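Local coordinates for amidohydrolase 3 domain-containing protein (Pyrococcus furiosus, PDB 3ICJ) that probably hydrolyses carbon-nitrogen bonds other than peptide bonds, as a zinc-dependent member of the amidohydrolase family, at residues Ile86-Phe98 and Arg491-Lys503. Sequence-based numbering, arbitrary orientation.
Sequences IDLKGKFVMPAFF and RAEYIILDRDPLK
F92 and M94 pair with L497 and I495 as antiparallel hydrogen-bonded residues, joining strand 92-102, near the start of the fold, to the last modelled strand, 494-497, some 390 residues on. Two bonds link each pair; the straightest runs from L497 N to F92 O (2.7 Å, 174° at the hydrogen). A fifth, from A96 N to E493 O, reaches the oxygen from above its carbonyl plane. V93 and I496 lie side by side on the other face, with Y494 CB against V93 CG1.

After L497 the chain folds over the F92 ring. F92 CG is anti to the carbonyl carbon (chi1 -62°), with one ring face against D500. F92 CB meets L497 O and, at 3.9 Å, P501 CD; CG lies near D500 CA and R499 O. CD2 and CE2 each come within 3.5 Å of D500 N. CE1 faces the carboxylate carbon, and CZ ends 3.8 Å from D500 CB, which makes a CH-pi contact. Ring and carboxylate planes are 16° apart.

M94 CG packs on I495 CG1 (3.6 Å), and its SD reaches L497 CD1 and P501 CB, beside W443. The E493 carboxylate leads away to a salt bridge with R289 and a hydrogen bond with H237.

Strands 44-49 and 236-244 run parallel to 92-102, whose far end leads to zinc ligands H101 and H103, as in the amidohydrolase barrel; the contact itself is remote from the metals. Backbone bonds set its register, D500 backbone and CB lie on the F92 ring, and L502 N (an Asx turn) and Y46 OH satisfy D500 OD2 in the 500-503 turn.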
loop_
_atom_site.group_PDB
_atom_site.type_symbol
_atom_site.label_atom_id
_atom_site.label_comp_id
_atom_site.label_asym_id
_atom_site.label_seq_id
_atom_site.Cartn_x
_atom_site.Cartn_y
_atom_site.Cartn_z
ATOM N N ILE A 86 -10.698 -14.778 -28.382
ATOM C CA ILE A 86 -10.862 -15.421 -27.068
ATOM C C ILE A 86 -12.349 -15.492 -26.734
ATOM O O ILE A 86 -12.996 -14.457 -26.500
ATOM C CB ILE A 86 -10.108 -14.674 -25.920
ATOM C CG1 ILE A 86 -8.619 -14.461 -26.253
ATOM C CG2 ILE A 86 -10.316 -15.389 -24.565
ATOM C CD1 ILE A 86 -7.691 -15.561 -25.786
ATOM N N ASP A 87 -12.893 -16.709 -26.726
ATOM C CA ASP A 87 -14.310 -16.920 -26.444
ATOM C C ASP A 87 -14.496 -17.051 -24.933
ATOM O O ASP A 87 -14.072 -18.032 -24.336
ATOM C CB ASP A 87 -14.826 -18.161 -27.188
ATOM C CG ASP A 87 -16.348 -18.205 -27.296
ATOM O OD1 ASP A 87 -17.044 -17.909 -26.300
ATOM O OD2 ASP A 87 -16.845 -18.568 -28.389
ATOM N N LEU A 88 -15.128 -16.046 -24.319
ATOM C CA LEU A 88 -15.312 -16.018 -22.858
ATOM C C LEU A 88 -16.276 -17.084 -22.328
ATOM O O LEU A 88 -16.209 -17.445 -21.153
ATOM C CB LEU A 88 -15.747 -14.621 -22.390
ATOM C CG LEU A 88 -14.722 -13.521 -22.679
ATOM C CD1 LEU A 88 -15.393 -12.157 -22.582
ATOM C CD2 LEU A 88 -13.514 -13.625 -21.764
ATOM N N LYS A 89 -17.158 -17.562 -23.196
ATOM C CA LYS A 89 -18.146 -18.566 -22.849
ATOM C C LYS A 89 -18.965 -18.129 -21.657
ATOM O O LYS A 89 -19.118 -18.870 -20.706
ATOM C CB LYS A 89 -17.480 -19.915 -22.580
ATOM C CG LYS A 89 -16.716 -20.476 -23.757
ATOM C CD LYS A 89 -16.570 -21.985 -23.664
ATOM C CE LYS A 89 -15.392 -22.473 -24.457
ATOM N NZ LYS A 89 -15.759 -22.708 -25.873
ATOM N N GLY A 90 -19.480 -16.911 -21.717
ATOM C CA GLY A 90 -20.365 -16.394 -20.678
ATOM C C GLY A 90 -19.669 -15.856 -19.438
ATOM O O GLY A 90 -20.338 -15.402 -18.512
ATOM N N LYS A 91 -18.335 -15.903 -19.412
ATOM C CA LYS A 91 -17.561 -15.409 -18.272
ATOM C C LYS A 91 -17.586 -13.889 -18.191
ATOM O O LYS A 91 -17.980 -13.202 -19.143
ATOM C CB LYS A 91 -16.111 -15.906 -18.313
ATOM C CG LYS A 91 -15.940 -17.345 -17.834
ATOM C CD LYS A 91 -14.464 -17.736 -17.855
ATOM C CE LYS A 91 -14.281 -19.233 -17.982
ATOM N NZ LYS A 91 -14.685 -19.710 -19.338
ATOM N N PHE A 92 -17.155 -13.371 -17.050
ATOM C CA PHE A 92 -17.165 -11.928 -16.802
ATOM C C PHE A 92 -15.764 -11.313 -16.866
ATOM O O PHE A 92 -14.791 -11.928 -16.443
ATOM C CB PHE A 92 -17.841 -11.619 -15.462
ATOM C CG PHE A 92 -19.293 -12.054 -15.402
ATOM C CD1 PHE A 92 -20.315 -11.148 -15.679
ATOM C CD2 PHE A 92 -19.634 -13.367 -15.087
ATOM C CE1 PHE A 92 -21.660 -11.552 -15.654
ATOM C CE2 PHE A 92 -20.970 -13.773 -15.047
ATOM C CZ PHE A 92 -21.981 -12.861 -15.329
ATOM N N VAL A 93 -15.669 -10.114 -17.435
ATOM C CA VAL A 93 -14.417 -9.354 -17.446
ATOM C C VAL A 93 -14.642 -8.040 -16.668
ATOM O O VAL A 93 -15.746 -7.497 -16.673
ATOM C CB VAL A 93 -13.931 -9.084 -18.891
ATOM C CG1 VAL A 93 -12.638 -8.284 -18.917
ATOM C CG2 VAL A 93 -13.730 -10.397 -19.672
ATOM N N MET A 94 -13.603 -7.545 -15.998
ATOM C CA MET A 94 -13.651 -6.206 -15.356
ATOM C C MET A 94 -12.253 -5.558 -15.370
ATOM O O MET A 94 -11.248 -6.277 -15.502
ATOM C CB MET A 94 -14.222 -6.319 -13.912
ATOM C CG MET A 94 -13.308 -7.009 -12.844
ATOM S SD MET A 94 -13.891 -6.845 -11.108
ATOM C CE MET A 94 -13.144 -5.267 -10.671
ATOM N N PRO A 95 -12.168 -4.208 -15.224
ATOM C CA PRO A 95 -10.848 -3.589 -15.087
ATOM C C PRO A 95 -10.125 -4.206 -13.893
ATOM O O PRO A 95 -10.768 -4.517 -12.865
ATOM C CB PRO A 95 -11.177 -2.109 -14.813
ATOM C CG PRO A 95 -12.561 -1.922 -15.384
ATOM C CD PRO A 95 -13.256 -3.214 -15.081
ATOM N N ALA A 96 -8.819 -4.439 -14.047
ATOM C CA ALA A 96 -8.027 -4.986 -12.967
ATOM C C ALA A 96 -7.975 -4.011 -11.788
ATOM O O ALA A 96 -8.164 -2.794 -11.953
ATOM C CB ALA A 96 -6.617 -5.347 -13.447
ATOM N N PHE A 97 -7.767 -4.564 -10.597
ATOM C CA PHE A 97 -7.659 -3.749 -9.396
ATOM C C PHE A 97 -6.424 -2.863 -9.460
ATOM O O PHE A 97 -5.424 -3.218 -10.084
ATOM C CB PHE A 97 -7.639 -4.621 -8.142
ATOM C CG PHE A 97 -8.954 -5.300 -7.867
ATOM C CD1 PHE A 97 -10.033 -4.575 -7.393
ATOM C CD2 PHE A 97 -9.114 -6.667 -8.115
ATOM C CE1 PHE A 97 -11.275 -5.190 -7.160
ATOM C CE2 PHE A 97 -10.353 -7.302 -7.855
ATOM C CZ PHE A 97 -11.428 -6.550 -7.389
ATOM N N PHE A 98 -6.529 -1.713 -8.816
ATOM C CA PHE A 98 -5.467 -0.738 -8.745
ATOM C C PHE A 98 -5.398 -0.420 -7.261
ATOM O O PHE A 98 -6.307 0.221 -6.724
ATOM C CB PHE A 98 -5.871 0.502 -9.573
ATOM C CG PHE A 98 -4.748 1.508 -9.826
ATOM C CD1 PHE A 98 -4.602 2.074 -11.085
ATOM C CD2 PHE A 98 -3.835 1.869 -8.828
ATOM C CE1 PHE A 98 -3.583 3.011 -11.347
ATOM C CE2 PHE A 98 -2.810 2.801 -9.080
ATOM C CZ PHE A 98 -2.681 3.364 -10.345
ATOM N N ARG A 491 -5.559 1.620 -21.080
ATOM C CA ARG A 491 -4.636 0.489 -21.028
ATOM C C ARG A 491 -5.423 -0.760 -20.643
ATOM O O ARG A 491 -6.262 -0.724 -19.738
ATOM C CB ARG A 491 -3.517 0.724 -20.022
ATOM C CG ARG A 491 -2.470 1.676 -20.492
ATOM C CD ARG A 491 -1.675 2.196 -19.326
ATOM N NE ARG A 491 -0.798 3.280 -19.753
ATOM C CZ ARG A 491 0.449 3.109 -20.175
ATOM N NH1 ARG A 491 1.166 4.156 -20.554
ATOM N NH2 ARG A 491 0.985 1.894 -20.210
ATOM N N ALA A 492 -5.160 -1.852 -21.358
ATOM C CA ALA A 492 -5.974 -3.052 -21.230
ATOM C C ALA A 492 -5.504 -3.897 -20.055
ATOM O O ALA A 492 -4.799 -4.885 -20.240
ATOM C CB ALA A 492 -5.955 -3.853 -22.529
ATOM N N GLU A 493 -5.859 -3.465 -18.847
ATOM C CA GLU A 493 -5.602 -4.236 -17.639
ATOM C C GLU A 493 -6.953 -4.774 -17.210
ATOM O O GLU A 493 -7.832 -4.025 -16.786
ATOM C CB GLU A 493 -4.949 -3.384 -16.531
ATOM C CG GLU A 493 -3.639 -2.682 -16.915
ATOM C CD GLU A 493 -2.438 -3.610 -17.049
ATOM O OE1 GLU A 493 -2.565 -4.839 -16.835
ATOM O OE2 GLU A 493 -1.355 -3.101 -17.380
ATOM N N TYR A 494 -7.139 -6.073 -17.398
ATOM C CA TYR A 494 -8.416 -6.694 -17.124
ATOM C C TYR A 494 -8.234 -7.995 -16.394
ATOM O O TYR A 494 -7.176 -8.635 -16.488
ATOM C CB TYR A 494 -9.203 -6.938 -18.429
ATOM C CG TYR A 494 -8.516 -7.888 -19.401
ATOM C CD1 TYR A 494 -8.733 -9.268 -19.338
ATOM C CD2 TYR A 494 -7.676 -7.400 -20.406
ATOM C CE1 TYR A 494 -8.114 -10.134 -20.228
ATOM C CE2 TYR A 494 -7.054 -8.263 -21.307
ATOM C CZ TYR A 494 -7.277 -9.623 -21.213
ATOM O OH TYR A 494 -6.658 -10.468 -22.104
ATOM N N ILE A 495 -9.282 -8.414 -15.694
ATOM C CA ILE A 495 -9.275 -9.734 -15.085
ATOM C C ILE A 495 -10.537 -10.478 -15.521
ATOM O O ILE A 495 -11.548 -9.857 -15.844
ATOM C CB ILE A 495 -9.140 -9.676 -13.530
ATOM C CG1 ILE A 495 -10.232 -8.790 -12.916
ATOM C CG2 ILE A 495 -7.736 -9.206 -13.138
ATOM C CD1 ILE A 495 -10.289 -8.800 -11.391
ATOM N N ILE A 496 -10.451 -11.805 -15.556
ATOM C CA ILE A 496 -11.553 -12.656 -16.011
ATOM C C ILE A 496 -12.088 -13.461 -14.823
ATOM O O ILE A 496 -11.335 -14.131 -14.124
ATOM C CB ILE A 496 -11.114 -13.601 -17.169
ATOM C CG1 ILE A 496 -10.542 -12.782 -18.344
ATOM C CG2 ILE A 496 -12.276 -14.510 -17.624
ATOM C CD1 ILE A 496 -9.833 -13.620 -19.404
ATOM N N LEU A 497 -13.397 -13.379 -14.607
ATOM C CA LEU A 497 -14.042 -13.983 -13.446
ATOM C C LEU A 497 -15.140 -14.965 -13.896
ATOM O O LEU A 497 -15.835 -14.718 -14.898
ATOM C CB LEU A 497 -14.638 -12.867 -12.564
ATOM C CG LEU A 497 -13.681 -11.838 -11.956
ATOM C CD1 LEU A 497 -14.438 -10.619 -11.490
ATOM C CD2 LEU A 497 -12.871 -12.464 -10.809
ATOM N N ASP A 498 -15.264 -16.081 -13.175
ATOM C CA ASP A 498 -16.350 -17.044 -13.388
ATOM C C ASP A 498 -17.720 -16.500 -12.977
ATOM O O ASP A 498 -18.709 -16.775 -13.641
ATOM C CB ASP A 498 -16.081 -18.352 -12.632
ATOM C CG ASP A 498 -14.927 -19.139 -13.217
ATOM O OD1 ASP A 498 -14.632 -18.982 -14.423
ATOM O OD2 ASP A 498 -14.312 -19.918 -12.464
ATOM N N ARG A 499 -17.765 -15.752 -11.876
ATOM C CA ARG A 499 -19.013 -15.184 -11.344
ATOM C C ARG A 499 -19.112 -13.680 -11.627
ATOM O O ARG A 499 -18.094 -13.012 -11.802
ATOM C CB ARG A 499 -19.116 -15.431 -9.828
ATOM C CG ARG A 499 -17.872 -14.992 -9.051
ATOM C CD ARG A 499 -18.140 -14.567 -7.608
ATOM N NE ARG A 499 -16.894 -14.251 -6.894
ATOM C CZ ARG A 499 -16.262 -13.076 -6.929
ATOM N NH1 ARG A 499 -15.137 -12.910 -6.243
ATOM N NH2 ARG A 499 -16.743 -12.066 -7.645
ATOM N N ASP A 500 -20.343 -13.165 -11.672
ATOM C CA ASP A 500 -20.602 -11.724 -11.773
ATOM C C ASP A 500 -20.027 -10.998 -10.559
ATOM O O ASP A 500 -20.414 -11.298 -9.426
ATOM C CB ASP A 500 -22.107 -11.446 -11.846
ATOM C CG ASP A 500 -22.435 -10.052 -12.370
ATOM O OD1 ASP A 500 -23.577 -9.864 -12.825
ATOM O OD2 ASP A 500 -21.575 -9.143 -12.342
ATOM N N PRO A 501 -19.110 -10.034 -10.798
ATOM C CA PRO A 501 -18.589 -9.249 -9.684
ATOM C C PRO A 501 -19.623 -8.330 -9.018
ATOM O O PRO A 501 -19.371 -7.873 -7.915
ATOM C CB PRO A 501 -17.437 -8.442 -10.318
ATOM C CG PRO A 501 -17.749 -8.383 -11.785
ATOM C CD PRO A 501 -18.418 -9.713 -12.069
ATOM N N LEU A 502 -20.772 -8.082 -9.655
ATOM C CA LEU A 502 -21.834 -7.271 -9.037
ATOM C C LEU A 502 -22.857 -8.041 -8.176
ATOM O O LEU A 502 -23.691 -7.422 -7.507
ATOM C CB LEU A 502 -22.541 -6.389 -10.072
ATOM C CG LEU A 502 -21.781 -5.116 -10.475
ATOM C CD1 LEU A 502 -22.655 -4.210 -11.322
ATOM C CD2 LEU A 502 -21.311 -4.359 -9.259
ATOM N N LYS A 503 -22.777 -9.373 -8.175
ATOM C CA LYS A 503 -23.710 -10.232 -7.415
ATOM C C LYS A 503 -23.363 -10.434 -5.932
ATOM O O LYS A 503 -22.195 -10.437 -5.534
ATOM C CB LYS A 503 -23.869 -11.587 -8.112
ATOM C CG LYS A 503 -25.283 -11.910 -8.607
ATOM C CD LYS A 503 -25.933 -10.787 -9.418
ATOM C CE LYS A 503 -27.448 -10.997 -9.476
ATOM N NZ LYS A 503 -28.182 -9.868 -10.118
#